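PDB 3LW3: HP0420 homologue from Helicobacter felis, which is of unknown function but forms a hotdog-fold dimer and, like many proteins of that fold, may bind or process acyl thioesters such as acyl-CoA. Local coordinates for residues 14-19 against 64-69; 47-50 against 54-57; 69-74 against 110-115. All coordinates share one frame; numbering follows the deposited sequence.

Interaction 1 of 3, residues 14-19 against 64-69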
loop_
_atom_site.group_PDB
_atom_site.type_symbol
_atom_site.label_atom_id
_atom_site.label_comp_id
_atom_site.label_asym_id
_atom_site.label_seq_id
_atom_site.Cartn_x
_atom_site.Cartn_y
_atom_site.Cartn_z
ATOM N N GLU B 14 -11.932 15.256 -12.613
ATOM C CA GLU B 14 -13.277 15.770 -12.438
ATOM C C GLU B 14 -14.301 14.663 -12.097
ATOM O O GLU B 14 -15.088 14.843 -11.167
ATOM C CB GLU B 14 -13.725 16.598 -13.664
ATOM C CG GLU B 14 -14.989 17.458 -13.448
ATOM C CD GLU B 14 -14.715 18.695 -12.624
ATOM O OE1 GLU B 14 -13.686 19.360 -12.884
ATOM O OE2 GLU B 14 -15.522 19.011 -11.724
ATOM N N GLY B 15 -14.302 13.531 -12.813
ATOM C CA GLY B 15 -15.299 12.491 -12.536
ATOM C C GLY B 15 -14.851 11.427 -11.519
ATOM O O GLY B 15 -15.508 10.382 -11.303
ATOM N N LEU B 16 -13.724 11.693 -10.870
ATOM C CA LEU B 16 -13.168 10.702 -9.938
ATOM C C LEU B 16 -13.807 10.917 -8.562
ATOM O O LEU B 16 -13.688 12.005 -7.967
ATOM C CB LEU B 16 -11.662 10.838 -9.880
ATOM C CG LEU B 16 -11.012 9.786 -8.998
ATOM C CD1 LEU B 16 -11.077 8.477 -9.726
ATOM C CD2 LEU B 16 -9.586 10.197 -8.713
ATOM N N LEU B 17 -14.513 9.899 -8.083
ATOM C CA LEU B 17 -15.274 9.956 -6.838
ATOM C C LEU B 17 -14.525 9.454 -5.620
ATOM O O LEU B 17 -14.928 9.737 -4.487
ATOM C CB LEU B 17 -16.558 9.127 -6.984
ATOM C CG LEU B 17 -17.480 9.480 -8.165
ATOM C CD1 LEU B 17 -18.853 8.846 -7.948
ATOM C CD2 LEU B 17 -17.558 10.984 -8.331
ATOM N N VAL B 18 -13.454 8.687 -5.829
ATOM C CA VAL B 18 -12.767 8.017 -4.734
ATOM C C VAL B 18 -11.474 8.751 -4.336
ATOM O O VAL B 18 -10.868 9.448 -5.133
ATOM C CB VAL B 18 -12.525 6.522 -5.117
ATOM C CG1 VAL B 18 -11.485 6.440 -6.211
ATOM C CG2 VAL B 18 -12.211 5.669 -3.887
ATOM N N CYS B 19 -11.056 8.574 -3.087
ATOM C CA CYS B 19 -9.831 9.178 -2.571
ATOM C C CYS B 19 -9.699 10.669 -2.872
ATOM O O CYS B 19 -8.692 11.143 -3.379
ATOM C CB CYS B 19 -8.588 8.407 -3.021
ATOM S SG CYS B 19 -8.412 6.762 -2.148
ATOM N N ALA B 64 -0.798 0.552 -6.564
ATOM C CA ALA B 64 -1.707 -0.509 -7.015
ATOM C C ALA B 64 -3.081 -0.301 -6.377
ATOM O O ALA B 64 -4.133 -0.404 -7.037
ATOM C CB ALA B 64 -1.155 -1.851 -6.642
ATOM N N SER B 65 -3.075 0.038 -5.096
ATOM C CA SER B 65 -4.300 0.291 -4.309
ATOM C C SER B 65 -5.157 1.423 -4.908
ATOM O O SER B 65 -6.370 1.291 -5.087
ATOM C CB SER B 65 -3.947 0.616 -2.833
ATOM O OG SER B 65 -3.386 -0.504 -2.163
ATOM N N PHE B 66 -4.503 2.530 -5.224
ATOM C CA PHE B 66 -5.142 3.644 -5.866
ATOM C C PHE B 66 -5.726 3.220 -7.200
ATOM O O PHE B 66 -6.904 3.506 -7.453
ATOM C CB PHE B 66 -4.145 4.780 -6.008
ATOM C CG PHE B 66 -4.691 6.014 -6.660
ATOM C CD1 PHE B 66 -5.952 6.526 -6.339
ATOM C CD2 PHE B 66 -3.891 6.728 -7.538
ATOM C CE1 PHE B 66 -6.425 7.693 -6.945
ATOM C CE2 PHE B 66 -4.322 7.894 -8.126
ATOM C CZ PHE B 66 -5.620 8.375 -7.861
ATOM N N ALA B 67 -4.952 2.541 -8.058
ATOM C CA ALA B 67 -5.517 2.015 -9.348
ATOM C C ALA B 67 -6.812 1.191 -9.094
ATOM O O ALA B 67 -7.847 1.387 -9.766
ATOM C CB ALA B 67 -4.538 1.118 -10.109
ATOM N N ALA B 68 -6.707 0.259 -8.144
ATOM C CA ALA B 68 -7.832 -0.632 -7.790
ATOM C C ALA B 68 -9.080 0.199 -7.419
ATOM O O ALA B 68 -10.154 -0.021 -7.959
ATOM C CB ALA B 68 -7.428 -1.549 -6.655
ATOM N N LEU B 69 -8.933 1.171 -6.519
ATOM C CA LEU B 69 -10.063 2.037 -6.109
ATOM C C LEU B 69 -10.629 2.803 -7.313
ATOM O O LEU B 69 -11.836 2.915 -7.452
ATOM C CB LEU B 69 -9.649 2.963 -4.967
ATOM C CG LEU B 69 -9.505 2.216 -3.636
ATOM C CD1 LEU B 69 -8.685 2.964 -2.511
ATOM C CD2 LEU B 69 -10.916 1.888 -3.133
#

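Interaction 2 of 3, residues 47-50 against 54-57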
loop_
_atom_site.group_PDB
_atom_site.type_symbol
_atom_site.label_atom_id
_atom_site.label_comp_id
_atom_site.label_asym_id
_atom_site.label_seq_id
_atom_site.Cartn_x
_atom_site.Cartn_y
_atom_site.Cartn_z
ATOM N N PHE B 47 12.156 10.004 -1.854
ATOM C CA PHE B 47 11.475 9.803 -0.570
ATOM C C PHE B 47 10.765 8.457 -0.424
ATOM O O PHE B 47 10.364 8.093 0.668
ATOM C CB PHE B 47 10.546 10.945 -0.211
ATOM C CG PHE B 47 9.350 11.067 -1.086
ATOM C CD1 PHE B 47 8.190 10.298 -0.824
ATOM C CD2 PHE B 47 9.354 11.952 -2.164
ATOM C CE1 PHE B 47 7.051 10.441 -1.636
ATOM C CE2 PHE B 47 8.216 12.074 -2.981
ATOM C CZ PHE B 47 7.064 11.329 -2.696
ATOM N N MET B 48 10.554 7.773 -1.556
ATOM C CA MET B 48 9.871 6.455 -1.584
ATOM C C MET B 48 10.779 5.249 -1.381
ATOM O O MET B 48 10.294 4.092 -1.289
ATOM C CB MET B 48 9.168 6.286 -2.932
ATOM C CG MET B 48 8.052 7.277 -3.154
ATOM S SD MET B 48 7.255 7.056 -4.747
ATOM C CE MET B 48 6.028 8.309 -4.676
ATOM N N LEU B 49 12.089 5.482 -1.284
ATOM C CA LEU B 49 13.059 4.377 -1.189
ATOM C C LEU B 49 13.083 3.705 0.177
ATOM O O LEU B 49 13.007 4.377 1.222
ATOM C CB LEU B 49 14.465 4.905 -1.484
ATOM C CG LEU B 49 14.678 5.305 -2.941
ATOM C CD1 LEU B 49 16.003 6.049 -3.078
ATOM C CD2 LEU B 49 14.599 4.129 -3.905
ATOM N N CYS B 50 13.195 2.376 0.169
ATOM C CA CYS B 50 13.548 1.625 1.371
ATOM C C CYS B 50 15.058 1.527 1.407
ATOM O O CYS B 50 15.682 1.943 2.378
ATOM C CB CYS B 50 12.936 0.237 1.319
ATOM S SG CYS B 50 13.608 -0.968 2.495
ATOM N N VAL B 54 15.897 0.045 -3.918
ATOM C CA VAL B 54 14.635 -0.620 -3.689
ATOM C C VAL B 54 13.558 0.318 -3.157
ATOM O O VAL B 54 13.622 0.825 -2.002
ATOM C CB VAL B 54 14.765 -1.824 -2.716
ATOM C CG1 VAL B 54 13.439 -2.549 -2.641
ATOM C CG2 VAL B 54 15.924 -2.784 -3.142
ATOM N N VAL B 55 12.539 0.539 -3.987
ATOM C CA VAL B 55 11.405 1.359 -3.593
ATOM C C VAL B 55 10.623 0.602 -2.523
ATOM O O VAL B 55 10.340 -0.581 -2.683
ATOM C CB VAL B 55 10.515 1.716 -4.805
ATOM C CG1 VAL B 55 9.183 2.392 -4.382
ATOM C CG2 VAL B 55 11.295 2.637 -5.727
ATOM N N HIS B 56 10.241 1.302 -1.467
ATOM C CA HIS B 56 9.499 0.680 -0.384
ATOM C C HIS B 56 8.162 0.064 -0.808
ATOM O O HIS B 56 7.396 0.680 -1.602
ATOM C CB HIS B 56 9.204 1.701 0.696
ATOM C CG HIS B 56 8.781 1.071 1.979
ATOM N ND1 HIS B 56 7.631 1.405 2.644
ATOM C CD2 HIS B 56 9.377 0.106 2.714
ATOM C CE1 HIS B 56 7.537 0.676 3.748
ATOM N NE2 HIS B 56 8.594 -0.103 3.816
ATOM N N ALA B 57 7.889 -1.139 -0.292
ATOM C CA ALA B 57 6.644 -1.832 -0.622
ATOM C C ALA B 57 5.387 -0.976 -0.391
ATOM O O ALA B 57 4.395 -1.166 -1.114
ATOM C CB ALA B 57 6.530 -3.163 0.137
#

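Interaction 3 of 3, residues 69-74 against 110-115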
loop_
_atom_site.group_PDB
_atom_site.type_symbol
_atom_site.label_atom_id
_atom_site.label_comp_id
_atom_site.label_asym_id
_atom_site.label_seq_id
_atom_site.Cartn_x
_atom_site.Cartn_y
_atom_site.Cartn_z
ATOM N N LEU B 69 -8.933 1.171 -6.519
ATOM C CA LEU B 69 -10.063 2.037 -6.109
ATOM C C LEU B 69 -10.629 2.803 -7.313
ATOM O O LEU B 69 -11.836 2.915 -7.452
ATOM C CB LEU B 69 -9.649 2.963 -4.967
ATOM C CG LEU B 69 -9.505 2.216 -3.636
ATOM C CD1 LEU B 69 -8.685 2.964 -2.511
ATOM C CD2 LEU B 69 -10.916 1.888 -3.133
ATOM N N CYS B 70 -9.763 3.315 -8.188
ATOM C CA CYS B 70 -10.225 4.051 -9.361
ATOM C C CYS B 70 -11.004 3.203 -10.386
ATOM O O CYS B 70 -11.899 3.714 -11.082
ATOM C CB CYS B 70 -9.055 4.741 -10.050
ATOM S SG CYS B 70 -8.312 6.059 -9.109
ATOM N N ALA B 71 -10.702 1.924 -10.477
ATOM C CA ALA B 71 -11.403 1.042 -11.403
ATOM C C ALA B 71 -12.888 0.909 -11.044
ATOM O O ALA B 71 -13.730 0.798 -11.942
ATOM C CB ALA B 71 -10.745 -0.385 -11.397
ATOM N N LEU B 72 -13.168 0.866 -9.747
ATOM C CA LEU B 72 -14.553 0.783 -9.256
ATOM C C LEU B 72 -15.177 2.192 -9.127
ATOM O O LEU B 72 -16.357 2.396 -9.453
ATOM C CB LEU B 72 -14.601 0.059 -7.912
ATOM C CG LEU B 72 -15.982 -0.070 -7.297
ATOM C CD1 LEU B 72 -16.809 -0.858 -8.269
ATOM C CD2 LEU B 72 -15.813 -0.766 -5.982
ATOM N N ASN B 73 -14.376 3.162 -8.681
ATOM C CA ASN B 73 -14.750 4.570 -8.612
ATOM C C ASN B 73 -16.068 4.829 -7.862
ATOM O O ASN B 73 -16.934 5.521 -8.364
ATOM C CB ASN B 73 -14.807 5.202 -10.018
ATOM C CG ASN B 73 -14.917 6.722 -9.981
ATOM O OD1 ASN B 73 -15.496 7.324 -10.889
ATOM N ND2 ASN B 73 -14.420 7.344 -8.925
ATOM N N LYS B 74 -16.202 4.262 -6.675
ATOM C CA LYS B 74 -17.367 4.482 -5.824
ATOM C C LYS B 74 -17.028 5.284 -4.565
ATOM O O LYS B 74 -16.047 4.989 -3.851
ATOM C CB LYS B 74 -17.992 3.158 -5.405
ATOM C CG LYS B 74 -18.417 2.300 -6.559
ATOM C CD LYS B 74 -19.947 2.314 -6.713
ATOM C CE LYS B 74 -20.394 2.244 -8.186
ATOM N NZ LYS B 74 -20.634 0.854 -8.651
ATOM N N SER B 110 -16.475 -5.672 -4.378
ATOM C CA SER B 110 -15.823 -6.076 -5.628
ATOM C C SER B 110 -14.424 -6.646 -5.436
ATOM O O SER B 110 -13.772 -6.376 -4.408
ATOM C CB SER B 110 -15.740 -4.884 -6.583
ATOM O OG SER B 110 -17.029 -4.361 -6.852
ATOM N N THR B 111 -13.975 -7.426 -6.423
ATOM C CA THR B 111 -12.600 -7.875 -6.542
ATOM C C THR B 111 -12.031 -7.203 -7.791
ATOM O O THR B 111 -12.678 -7.170 -8.852
ATOM C CB THR B 111 -12.493 -9.393 -6.721
ATOM O OG1 THR B 111 -13.223 -10.071 -5.676
ATOM C CG2 THR B 111 -11.036 -9.840 -6.714
ATOM N N ILE B 112 -10.808 -6.683 -7.653
ATOM C CA ILE B 112 -10.139 -5.932 -8.724
ATOM C C ILE B 112 -8.741 -6.526 -8.857
ATOM O O ILE B 112 -8.023 -6.704 -7.852
ATOM C CB ILE B 112 -10.049 -4.397 -8.429
ATOM C CG1 ILE B 112 -11.428 -3.710 -8.405
ATOM C CG2 ILE B 112 -9.245 -3.658 -9.519
ATOM C CD1 ILE B 112 -12.375 -4.144 -7.470
ATOM N N ARG B 113 -8.361 -6.866 -10.079
ATOM C CA ARG B 113 -7.034 -7.399 -10.363
ATOM C C ARG B 113 -6.158 -6.251 -10.885
ATOM O O ARG B 113 -6.596 -5.448 -11.710
ATOM C CB ARG B 113 -7.166 -8.509 -11.412
ATOM C CG ARG B 113 -5.945 -8.802 -12.206
ATOM C CD ARG B 113 -5.127 -9.835 -11.604
ATOM N NE ARG B 113 -5.908 -10.940 -11.041
ATOM C CZ ARG B 113 -5.848 -12.210 -11.444
ATOM N NH1 ARG B 113 -5.056 -12.571 -12.468
ATOM N NH2 ARG B 113 -6.586 -13.127 -10.815
ATOM N N VAL B 114 -4.925 -6.167 -10.389
ATOM C CA VAL B 114 -4.012 -5.102 -10.789
ATOM C C VAL B 114 -2.714 -5.717 -11.299
ATOM O O VAL B 114 -2.166 -6.635 -10.677
ATOM C CB VAL B 114 -3.718 -4.092 -9.660
ATOM C CG1 VAL B 114 -2.782 -3.021 -10.151
ATOM C CG2 VAL B 114 -5.013 -3.423 -9.182
ATOM N N GLU B 115 -2.251 -5.281 -12.462
ATOM C CA GLU B 115 -0.934 -5.713 -12.947
ATOM C C GLU B 115 -0.102 -4.470 -13.102
ATOM O O GLU B 115 -0.568 -3.449 -13.608
ATOM C CB GLU B 115 -1.035 -6.385 -14.287
ATOM C CG GLU B 115 -1.830 -7.658 -14.221
ATOM C CD GLU B 115 -1.891 -8.388 -15.537
ATOM O OE1 GLU B 115 -1.504 -7.820 -16.593
ATOM O OE2 GLU B 115 -2.351 -9.545 -15.510
#

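Interaction 1 of 3, residues 14-19 against 64-69
Val-18 and Leu-69 meet with their side chains crossing at about a right angle, and between them they form the centre of this apolar contact. The CG2 methyl of Val-18 lies 3.9 Å from CB of Leu-69 and also approaches its CD2, while the second branch, CG1 of Val-18, comes within 3.8 Å of the backbone O of Leu-69. Both methyls therefore lie against Leu-69, CG2 on the side chain and CG1 on the carbonyl and CB. With chi1 near 70°, CG1 is set between the backbone N and the carbonyl carbon of Val-18, and this places both branches against the helix. Next to it, SG of Cys-19 touches the end of the leucine, 3.8 Å from CD1 of Leu-69. A looser contact lies one helical turn back, where CD2 of Leu-16 sits at the edge of the Phe-66 ring, near its plane and 4.4 Å from CE1 of Phe-66. No hydrogen bond joins the two segments. The helix concerned, 57-72, is the long central helix of the hotdog fold, the "sausage" wrapped by the antiparallel sheet, and residues 14-19 belong to the irregular N-terminal region, which passes across the C-terminal half of the helix. Ser-77 of strand 77-86 touches both Val-18 and Leu-69, and Ile-79 also packs on the leucine. Cys-19 is also held by the second subunit, its SG in a disulfide with Cys-50 of that subunit and its backbone N donating to OE2 of Glu-51 there. Phe-66 packs on His-56 of the second subunit.

Interaction 2 of 3, residues 47-50 against 54-57
The imidazole of His-56 is the flat group of this contact, and Cys-50 meets it at the edge: CB of Cys-50 lies near the ring plane, 3.8 Å from CD2 of His-56. The sulfur is also on the edge side, with SG of Cys-50 5.5 Å from the ring centroid and 77° off the ring normal. Gly-62 of the second subunit also packs on His-56. The two backbones run antiparallel through a single non-hydrogen-bonded pair, Leu-49 with Val-55, whose side chains diverge, and a hydrogen bond flanks the pair at each end. The amide N of His-56 donates to O of Met-48 over 2.8 Å, reaching it in the carbonyl plane, with an N-H...O angle of 161°. At the other end N of Cys-50 donates to O of Val-54 over 2.7 Å, nearly in line with that carbonyl. The carbonyl of Met-48 is further enclosed by carbon, with CB of His-56 at 3.3 Å and CG1 of Val-55 at 3.7 Å from Met-48 O. Chi1 of 171° in Val-55 swings CG1 away from the backbone N and onto Met-48, while CG2 of Val-55 meets CD2 of Leu-49 at 4.1 Å. The same CD2 of Leu-49 also lies 3.9 Å from O of Val-54. This short hairpin-like turn leads into the central helix of the hotdog fold, with His-56 at its N-cap position. Pro-44 and Ile-60 pack on Val-55. Within the contact the chemistry is backbone hydrogen bonding and apolar packing; it fixes the position of Cys-50, whose sulfur is committed to the intersubunit disulfide.

Interaction 3 of 3, residues 69-74 against 110-115
The last turn of helix 57-72, the central helix of the hotdog fold, packs on strand 109-118 of the curved sheet through Ala-71 and Leu-72. The methyl of Ala-71 faces the strand and touches one branch of an isoleucine, with CB of Ala-71 4.1 Å from CG2 of Ile-112. That branch lies anti to the backbone N of Ile-112, which carries it toward the alanine. One residue further along the helix, Leu-72 spreads both its methyls over the hydroxyl end of Ser-110: CD1 of Leu-72 is 3.8 Å and CD2 of Leu-72 3.9 Å from OG of Ser-110. The hydroxyl finds its polar partner in the sheet, hydrogen-bonding with OG1 of Thr-105, so the leucine packs against an oxygen already engaged. No hydrogen bond crosses from helix to strand. The strand itself is paired on both sides through backbone bonds, Thr-111 with Thr-103 on one side and Ile-112 with Phe-128 on the other. Around the contact, Ile-130 of strand 121-132 packs on both Leu-72 and Ile-112, Ala-100 of strand 96-105 touches both Ala-71 and Ile-112, and Ala-68, a turn earlier in the helix, also rests on Ile-112.

From the N terminus, interaction 1 opens in the loop ahead of strand 29-34 and closes 45 residues later on helix 57-72, fastening the N-terminal region to that helix. Interaction 2 is nested within this loop; it closes a tight turn just before the helix starts, and its centre lies 22 Å from that of interaction 1. Interaction 3 then opens at Leu-69, the residue it shares with interaction 1, and, after strands 77-86 and 96-105 have passed in the chain, closes on strand 109-118, tying the helix end to the sheet. Interactions 2 and 3 lie on opposite sides of the chain's centre. Interactions 1 and 2 both reach the second subunit, whereas interaction 3 stays within one chain.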